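Local coordinates for WZI (PDB 2YNK), which is an outer-membrane beta-barrel lectin that binds carbohydrate and underpins assembly of the group 1 capsule on the cell surface of Escherichia coli, at residues 77-82 with 118-123; 89-94 with 165-170; 305-310 with 341-346. All coordinates share one frame; numbering follows the deposited sequence.

All three contacts involve loops of one antiparallel beta-barrel. Interactions 1 and 2 are neighbours, their centres 9 Å apart, and their first segments, 77-82 and 89-94, come from the same loop between strands 69-76 and 95-104. The salt bridge from Arg120 to Asp93 ties them together. Interaction 1 is a surface contact and interaction 2 a buried one, yet both lay an arginine guanidinium against proline carbon. Interaction 3 is also buried but lies apart, about 9 Å from interaction 2 between nearest atoms. There the start of strand 306-317 meets the loop after strand 322-331. Its chemistry is selenomethionine against tyrosine, with no arginine across the contact.

Interaction 1 (77-82 with 118-123)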
loop_
_atom_site.group_PDB
_atom_site.type_symbol
_atom_site.label_atom_id
_atom_site.label_comp_id
_atom_site.label_asym_id
_atom_site.label_seq_id
_atom_site.Cartn_x
_atom_site.Cartn_y
_atom_site.Cartn_z
ATOM N N THR A 77 18.170 -10.278 9.919
ATOM C CA THR A 77 19.356 -10.983 9.510
ATOM C C THR A 77 19.707 -10.595 8.080
ATOM O O THR A 77 20.879 -10.527 7.725
ATOM C CB THR A 77 19.163 -12.506 9.613
ATOM O OG1 THR A 77 18.089 -12.915 8.766
ATOM C CG2 THR A 77 18.856 -12.914 11.034
ATOM N N ASP A 78 18.689 -10.334 7.265
ATOM C CA ASP A 78 18.885 -10.020 5.852
ATOM C C ASP A 78 17.562 -9.574 5.241
ATOM O O ASP A 78 16.511 -9.620 5.884
ATOM C CB ASP A 78 19.390 -11.269 5.097
ATOM C CG ASP A 78 20.167 -10.944 3.810
ATOM O OD1 ASP A 78 20.205 -9.775 3.361
ATOM O OD2 ASP A 78 20.750 -11.892 3.239
ATOM N N GLN A 79 17.627 -9.147 3.989
ATOM C CA GLN A 79 16.451 -8.828 3.196
ATOM C C GLN A 79 15.688 -10.117 2.876
ATOM O O GLN A 79 16.303 -11.127 2.533
ATOM C CB GLN A 79 16.919 -8.158 1.904
ATOM C CG GLN A 79 15.852 -7.492 1.068
ATOM C CD GLN A 79 16.457 -6.699 -0.081
ATOM O OE1 GLN A 79 17.652 -6.813 -0.370
ATOM N NE2 GLN A 79 15.635 -5.873 -0.734
ATOM N N PRO A 80 14.349 -10.101 3.011
ATOM C CA PRO A 80 13.577 -11.238 2.521
ATOM C C PRO A 80 13.860 -11.533 1.047
ATOM O O PRO A 80 14.196 -10.634 0.283
ATOM C CB PRO A 80 12.127 -10.789 2.709
ATOM C CG PRO A 80 12.172 -9.816 3.824
ATOM C CD PRO A 80 13.505 -9.129 3.730
ATOM N N GLY A 81 13.731 -12.793 0.664
ATOM C CA GLY A 81 13.996 -13.216 -0.698
ATOM C C GLY A 81 12.818 -12.919 -1.593
ATOM O O GLY A 81 13.000 -12.518 -2.736
ATOM N N THR A 82 11.606 -13.119 -1.078
ATOM C CA THR A 82 10.396 -12.794 -1.817
ATOM C C THR A 82 10.041 -11.330 -1.573
ATOM O O THR A 82 10.437 -10.753 -0.554
ATOM C CB THR A 82 9.215 -13.687 -1.383
ATOM O OG1 THR A 82 8.790 -13.336 -0.056
ATOM C CG2 THR A 82 9.614 -15.157 -1.431
ATOM N N GLY A 118 22.607 -0.825 7.411
ATOM C CA GLY A 118 22.588 -1.866 6.393
ATOM C C GLY A 118 21.528 -1.555 5.367
ATOM O O GLY A 118 20.528 -2.264 5.269
ATOM N N GLU A 119 21.747 -0.476 4.617
ATOM C CA GLU A 119 20.803 -0.011 3.595
ATOM C C GLU A 119 20.449 -1.098 2.585
ATOM O O GLU A 119 21.332 -1.775 2.051
ATOM C CB GLU A 119 21.382 1.176 2.816
ATOM C CG GLU A 119 21.404 2.501 3.565
ATOM C CD GLU A 119 21.894 3.647 2.687
ATOM O OE1 GLU A 119 22.702 3.398 1.755
ATOM O OE2 GLU A 119 21.472 4.799 2.934
ATOM N N ARG A 120 19.149 -1.250 2.336
ATOM C CA ARG A 120 18.657 -2.055 1.230
ATOM C C ARG A 120 18.377 -1.110 0.066
ATOM O O ARG A 120 18.872 -1.308 -1.041
ATOM C CB ARG A 120 17.387 -2.795 1.637
ATOM C CG ARG A 120 17.541 -3.711 2.844
ATOM C CD ARG A 120 16.189 -4.234 3.306
ATOM N NE ARG A 120 16.296 -5.212 4.383
ATOM C CZ ARG A 120 15.256 -5.797 4.973
ATOM N NH1 ARG A 120 14.022 -5.501 4.601
ATOM N NH2 ARG A 120 15.448 -6.678 5.950
ATOM N N ILE A 121 17.587 -0.076 0.332
ATOM C CA ILE A 121 17.313 0.972 -0.644
ATOM C C ILE A 121 18.333 2.094 -0.436
ATOM O O ILE A 121 18.587 2.482 0.692
ATOM C CB ILE A 121 15.860 1.500 -0.499
ATOM C CG1 ILE A 121 14.857 0.342 -0.553
ATOM C CG2 ILE A 121 15.530 2.507 -1.586
ATOM C CD1 ILE A 121 13.417 0.772 -0.770
ATOM N N SER A 122 18.926 2.603 -1.511
ATOM C CA SER A 122 19.929 3.672 -1.400
ATOM C C SER A 122 19.336 4.949 -0.863
ATOM O O SER A 122 18.121 5.162 -0.928
ATOM C CB SER A 122 20.563 3.991 -2.756
ATOM O OG SER A 122 21.490 2.989 -3.113
ATOM N N ASN A 123 20.207 5.811 -0.353
ATOM C CA ASN A 123 19.789 7.108 0.119
ATOM C C ASN A 123 20.955 8.070 0.163
ATOM O O ASN A 123 22.099 7.682 -0.087
ATOM C CB ASN A 123 19.157 6.968 1.507
ATOM C CG ASN A 123 17.941 7.857 1.696
ATOM O OD1 ASN A 123 17.225 8.176 0.748
ATOM N ND2 ASN A 123 17.701 8.253 2.937
#
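Asp78 O lies 3.1 Å from Arg120 NH2, but the angle is too poor for a hydrogen bond. The Asp78 carboxylate has two partners: OD1 takes the backbone N of Gln79 at 2.7 Å, met from above the carboxylate plane, and OD2 takes the backbone N of Asp442. Gln79 comes next and lies against the arginine. Its CA sits over one face of the guanidinium, 3.5 Å above the plane and offset toward the rim. Its CG turns away from the backbone N (chi1 -168°), and the extended chain then passes the arginine, with CG 4.0 Å from Arg120 CD. The Gln79 amide and the guanidinium are only 15° apart in plane. The amide end goes on to Tyr357, whose OH accepts from NE2. Pro80 adds its CD over the same face as Gln79 CA, 3.8 Å from Arg120 NH1. The arginine's polar atoms look outside the two segments. NE makes a salt bridge to Asp93 and NH2 bonds to Tyr74 OH. The guanidinium thus joins two barrel loops, the one after strand 69-76 and the one after strand 107-116, while Pro80 also touches Trp432 of strand 425-435.

Interaction 2 (89-94 with 165-170); sequences TQPADN and AMRPMT
Pro91 packs on the guanidinium of Arg167. Pro91 CB stands over one face of the flat group, 3.7 Å above its plane and offset toward the rim. Pro91 CB is 3.8 Å from both CZ and NH1 of Arg167, while Pro91 CG lies 4.1 Å from NH2. The two side chains cross at about a right angle. A bend at chi3 (107°) in the arginine chain turns the guanidinium toward the proline. Its charge is answered outside the two segments, where NH2 makes a salt bridge to Glu116 of strand 107-116, a residue that Pro91 touches as well.

Both segments are loops of the closed antiparallel barrel. Segment 89-94 leads into strand 95-104. The other loop segment, 165-170, runs into strand 170-176. Arg167 also packs on Ile121 and Asn123, residues of the loop after strand 107-116.

The second kind of contact is small and van der Waals in nature. Thr89 sits beside Ala165, where the two backbones come close, CA to CA 5.4 Å. Thr89 OG1 lies 3.7 Å from Ala165 CB. The other branch, the Thr89 methyl CG2, lies 3.9 Å from Ala165 CA.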
loop_
_atom_site.group_PDB
_atom_site.type_symbol
_atom_site.label_atom_id
_atom_site.label_comp_id
_atom_site.label_asym_id
_atom_site.label_seq_id
_atom_site.Cartn_x
_atom_site.Cartn_y
_atom_site.Cartn_z
ATOM N N THR A 89 7.393 -3.606 3.190
ATOM C CA THR A 89 8.736 -3.412 2.606
ATOM C C THR A 89 9.554 -2.452 3.476
ATOM O O THR A 89 9.317 -1.247 3.467
ATOM C CB THR A 89 8.706 -2.848 1.146
ATOM O OG1 THR A 89 8.032 -3.755 0.255
ATOM C CG2 THR A 89 10.126 -2.625 0.620
ATOM N N GLN A 90 10.515 -2.986 4.223
ATOM C CA GLN A 90 11.459 -2.153 4.973
ATOM C C GLN A 90 12.656 -1.730 4.096
ATOM O O GLN A 90 13.169 -2.530 3.310
ATOM C CB GLN A 90 11.943 -2.904 6.202
ATOM C CG GLN A 90 10.881 -3.031 7.288
ATOM C CD GLN A 90 10.807 -1.830 8.226
ATOM O OE1 GLN A 90 11.635 -0.906 8.179
ATOM N NE2 GLN A 90 9.809 -1.850 9.104
ATOM N N PRO A 91 13.095 -0.464 4.221
ATOM C CA PRO A 91 14.141 0.071 3.354
ATOM C C PRO A 91 15.573 -0.238 3.809
ATOM O O PRO A 91 16.528 0.081 3.100
ATOM C CB PRO A 91 13.884 1.574 3.432
ATOM C CG PRO A 91 13.441 1.770 4.834
ATOM C CD PRO A 91 12.591 0.572 5.140
ATOM N N ALA A 92 15.722 -0.820 4.990
ATOM C CA ALA A 92 17.041 -1.153 5.507
ATOM C C ALA A 92 16.945 -2.321 6.471
ATOM O O ALA A 92 15.873 -2.577 7.035
ATOM C CB ALA A 92 17.646 0.052 6.196
ATOM N N ASP A 93 18.063 -3.020 6.653
ATOM C CA ASP A 93 18.118 -4.190 7.531
ATOM C C ASP A 93 17.850 -3.849 8.997
ATOM O O ASP A 93 17.341 -4.684 9.754
ATOM C CB ASP A 93 19.476 -4.880 7.422
ATOM C CG ASP A 93 19.690 -5.552 6.074
ATOM O OD1 ASP A 93 18.689 -5.985 5.450
ATOM O OD2 ASP A 93 20.868 -5.654 5.646
ATOM N N ASN A 94 18.213 -2.635 9.393
ATOM C CA ASN A 94 18.032 -2.180 10.759
ATOM C C ASN A 94 17.565 -0.744 10.735
ATOM O O ASN A 94 18.125 0.082 10.027
ATOM C CB ASN A 94 19.335 -2.279 11.553
ATOM C CG ASN A 94 19.943 -3.667 11.517
ATOM O OD1 ASN A 94 19.299 -4.659 11.838
ATOM N ND2 ASN A 94 21.198 -3.736 11.127
ATOM N N ALA A 165 6.781 -0.008 -2.064
ATOM C CA ALA A 165 7.972 -0.847 -2.064
ATOM C C ALA A 165 9.189 -0.037 -2.485
ATOM O O ALA A 165 9.883 -0.376 -3.453
ATOM C CB ALA A 165 7.753 -2.011 -3.023
HETATM N N MSE A 166 9.432 1.041 -1.751
HETATM C CA MSE A 166 10.222 2.172 -2.241
HETATM C C MSE A 166 10.078 3.263 -1.226
HETATM O O MSE A 166 9.147 3.254 -0.425
HETATM C CB MSE A 166 9.619 2.680 -3.549
HETATM C CG MSE A 166 8.090 2.540 -3.425
HETATM SE SE MSE A 166 7.213 4.190 -3.944
HETATM C CE MSE A 166 7.170 5.028 -2.161
ATOM N N ARG A 167 10.983 4.230 -1.251
ATOM C CA ARG A 167 10.956 5.283 -0.254
ATOM C C ARG A 167 9.919 6.299 -0.674
ATOM O O ARG A 167 9.886 6.687 -1.848
ATOM C CB ARG A 167 12.330 5.930 -0.096
ATOM C CG ARG A 167 13.389 4.921 0.283
ATOM C CD ARG A 167 14.742 5.562 0.526
ATOM N NE ARG A 167 15.038 5.564 1.947
ATOM C CZ ARG A 167 15.866 4.730 2.555
ATOM N NH1 ARG A 167 16.553 3.819 1.884
ATOM N NH2 ARG A 167 16.027 4.829 3.858
ATOM N N PRO A 168 9.062 6.727 0.273
ATOM C CA PRO A 168 8.009 7.674 -0.064
ATOM C C PRO A 168 8.610 8.991 -0.548
ATOM O O PRO A 168 9.702 9.372 -0.099
ATOM C CB PRO A 168 7.248 7.849 1.255
ATOM C CG PRO A 168 8.226 7.475 2.317
ATOM C CD PRO A 168 9.094 6.419 1.714
HETATM N N MSE A 169 7.910 9.666 -1.457
HETATM C CA MSE A 169 8.451 10.833 -2.131
HETATM C C MSE A 169 7.879 12.076 -1.562
HETATM O O MSE A 169 6.730 12.098 -1.101
HETATM C CB MSE A 169 8.099 10.805 -3.605
HETATM C CG MSE A 169 8.504 9.486 -4.245
HETATM SE SE MSE A 169 7.960 9.522 -6.136
HETATM C CE MSE A 169 6.041 9.123 -5.842
ATOM N N THR A 170 8.664 13.144 -1.632
ATOM C CA THR A 170 8.270 14.434 -1.093
ATOM C C THR A 170 7.320 15.126 -2.040
ATOM O O THR A 170 7.621 15.269 -3.233
ATOM C CB THR A 170 9.484 15.324 -0.842
ATOM O OG1 THR A 170 10.149 14.857 0.334
ATOM C CG2 THR A 170 9.076 16.770 -0.645
#

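Interaction 3 (305-310 with 341-346)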
loop_
_atom_site.group_PDB
_atom_site.type_symbol
_atom_site.label_atom_id
_atom_site.label_comp_id
_atom_site.label_asym_id
_atom_site.label_seq_id
_atom_site.Cartn_x
_atom_site.Cartn_y
_atom_site.Cartn_z
ATOM N N ALA A 305 -0.753 -2.273 -23.458
ATOM C CA ALA A 305 0.510 -2.769 -22.891
ATOM C C ALA A 305 0.313 -3.068 -21.402
ATOM O O ALA A 305 1.030 -2.547 -20.537
ATOM C CB ALA A 305 1.620 -1.761 -23.110
ATOM N N ASN A 306 -0.664 -3.936 -21.135
ATOM C CA ASN A 306 -1.278 -4.065 -19.816
ATOM C C ASN A 306 -0.646 -5.079 -18.875
ATOM O O ASN A 306 -0.360 -6.207 -19.256
ATOM C CB ASN A 306 -2.763 -4.405 -19.967
ATOM C CG ASN A 306 -3.574 -3.233 -20.460
ATOM O OD1 ASN A 306 -3.701 -2.223 -19.771
ATOM N ND2 ASN A 306 -4.134 -3.359 -21.652
HETATM N N MSE A 307 -0.456 -4.649 -17.632
HETATM C CA MSE A 307 -0.081 -5.532 -16.530
HETATM C C MSE A 307 -1.338 -5.913 -15.807
HETATM O O MSE A 307 -2.274 -5.122 -15.730
HETATM C CB MSE A 307 0.872 -4.805 -15.590
HETATM C CG MSE A 307 2.147 -4.459 -16.351
HETATM SE SE MSE A 307 3.296 -3.341 -15.228
HETATM C CE MSE A 307 2.289 -1.652 -15.373
ATOM N N PHE A 308 -1.361 -7.125 -15.267
ATOM C CA PHE A 308 -2.559 -7.673 -14.659
ATOM C C PHE A 308 -2.361 -8.102 -13.214
ATOM O O PHE A 308 -1.252 -8.463 -12.787
ATOM C CB PHE A 308 -3.046 -8.862 -15.469
ATOM C CG PHE A 308 -3.544 -8.492 -16.826
ATOM C CD1 PHE A 308 -2.668 -8.425 -17.906
ATOM C CD2 PHE A 308 -4.887 -8.201 -17.029
ATOM C CE1 PHE A 308 -3.126 -8.084 -19.166
ATOM C CE2 PHE A 308 -5.351 -7.859 -18.287
ATOM C CZ PHE A 308 -4.468 -7.800 -19.357
ATOM N N LEU A 309 -3.466 -8.059 -12.477
ATOM C CA LEU A 309 -3.500 -8.474 -11.088
ATOM C C LEU A 309 -4.918 -8.901 -10.728
ATOM O O LEU A 309 -5.881 -8.232 -11.094
ATOM C CB LEU A 309 -3.048 -7.326 -10.202
ATOM C CG LEU A 309 -3.218 -7.468 -8.688
ATOM C CD1 LEU A 309 -2.177 -6.589 -8.002
ATOM C CD2 LEU A 309 -4.643 -7.133 -8.226
ATOM N N GLY A 310 -5.027 -10.021 -10.024
ATOM C CA GLY A 310 -6.305 -10.539 -9.576
ATOM C C GLY A 310 -6.134 -11.294 -8.278
ATOM O O GLY A 310 -5.043 -11.778 -7.970
ATOM N N TYR A 341 9.503 -4.017 -21.398
ATOM C CA TYR A 341 8.720 -2.789 -21.606
ATOM C C TYR A 341 7.975 -2.308 -20.348
ATOM O O TYR A 341 7.735 -1.113 -20.189
ATOM C CB TYR A 341 7.731 -2.987 -22.753
ATOM C CG TYR A 341 7.053 -1.718 -23.223
ATOM C CD1 TYR A 341 7.759 -0.750 -23.930
ATOM C CD2 TYR A 341 5.698 -1.489 -22.962
ATOM C CE1 TYR A 341 7.144 0.411 -24.362
ATOM C CE2 TYR A 341 5.070 -0.332 -23.398
ATOM C CZ TYR A 341 5.798 0.613 -24.100
ATOM O OH TYR A 341 5.180 1.762 -24.533
ATOM N N SER A 342 7.605 -3.220 -19.454
ATOM C CA SER A 342 6.913 -2.808 -18.226
ATOM C C SER A 342 7.866 -2.052 -17.304
ATOM O O SER A 342 8.997 -2.480 -17.072
ATOM C CB SER A 342 6.290 -4.002 -17.506
ATOM O OG SER A 342 5.105 -4.412 -18.159
ATOM N N TYR A 343 7.399 -0.911 -16.806
ATOM C CA TYR A 343 8.178 -0.061 -15.911
ATOM C C TYR A 343 9.495 0.440 -16.535
ATOM O O TYR A 343 10.415 0.847 -15.837
ATOM C CB TYR A 343 8.420 -0.779 -14.576
ATOM C CG TYR A 343 7.168 -1.195 -13.815
ATOM C CD1 TYR A 343 5.962 -0.505 -13.949
ATOM C CD2 TYR A 343 7.209 -2.258 -12.923
ATOM C CE1 TYR A 343 4.841 -0.880 -13.228
ATOM C CE2 TYR A 343 6.092 -2.641 -12.198
ATOM C CZ TYR A 343 4.910 -1.950 -12.351
ATOM O OH TYR A 343 3.799 -2.329 -11.622
ATOM N N THR A 344 9.524 0.445 -17.862
ATOM C CA THR A 344 10.633 0.936 -18.675
ATOM C C THR A 344 10.210 2.263 -19.262
ATOM O O THR A 344 9.016 2.504 -19.436
ATOM C CB THR A 344 10.880 -0.036 -19.846
ATOM O OG1 THR A 344 11.649 -1.142 -19.376
ATOM C CG2 THR A 344 11.576 0.629 -21.022
ATOM N N HIS A 345 11.173 3.127 -19.558
ATOM C CA HIS A 345 10.913 4.276 -20.417
ATOM C C HIS A 345 12.153 4.734 -21.168
ATOM O O HIS A 345 13.279 4.470 -20.741
ATOM C CB HIS A 345 10.291 5.418 -19.630
ATOM C CG HIS A 345 9.557 6.395 -20.491
ATOM N ND1 HIS A 345 9.962 7.659 -20.649
ATOM C CD2 HIS A 345 8.430 6.239 -21.286
ATOM C CE1 HIS A 345 9.134 8.295 -21.496
ATOM N NE2 HIS A 345 8.192 7.425 -21.886
ATOM N N HIS A 346 11.949 5.432 -22.287
ATOM C CA HIS A 346 13.049 5.834 -23.175
ATOM C C HIS A 346 13.568 7.222 -22.897
ATOM O O HIS A 346 14.706 7.533 -23.259
ATOM C CB HIS A 346 12.644 5.691 -24.647
ATOM C CG HIS A 346 11.441 6.527 -25.043
ATOM N ND1 HIS A 346 10.207 6.311 -24.540
ATOM C CD2 HIS A 346 11.320 7.592 -25.929
ATOM C CE1 HIS A 346 9.345 7.194 -25.070
ATOM N NE2 HIS A 346 10.023 7.977 -25.921
#
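Met307, a selenomethionine, lies over one face of the Tyr343 ring. Its SE is 3.9 Å from the ring centroid and 29° off the ring normal, which makes this a Met-aromatic contact. The two side chains cross at a slant. The methyl CE leans toward one side of the ring, nearest to CE1 of Tyr343. A turn at chi3 (-75°) at the end of the methionine chain sets CE there instead of carrying it straight on. The Tyr343 hydroxyl has two partners outside the segments: OH hydrogen-bonds to the backbone O of Leu160 and to the backbone N of Asp361, which should hold the hydroxyl end of the ring in place.

Tyr341 to Thr344 form a type II beta turn, closed by a weak bond from Thr344 N to Tyr341 O. Tyr343 occupies the third position of the turn, with positive phi (60°). The turn belongs to the long loop after strand 322-331, and it packs on the beginning of barrel strand 306-317.

Ser342 flanks the methionine chain, its OG 3.5 Å from Met307 CG. That hydroxyl has weak hydrogen bonds to Thr332 O and Thr334 OG1. Tyr341 presents its ring differently from Tyr343. Ala305 CB comes to the ring edge, near its plane, 3.7 Å from Tyr341 CE2. The Tyr341 hydroxyl bonds to Asp297, while Arg338 makes a cation-pi contact with the ring.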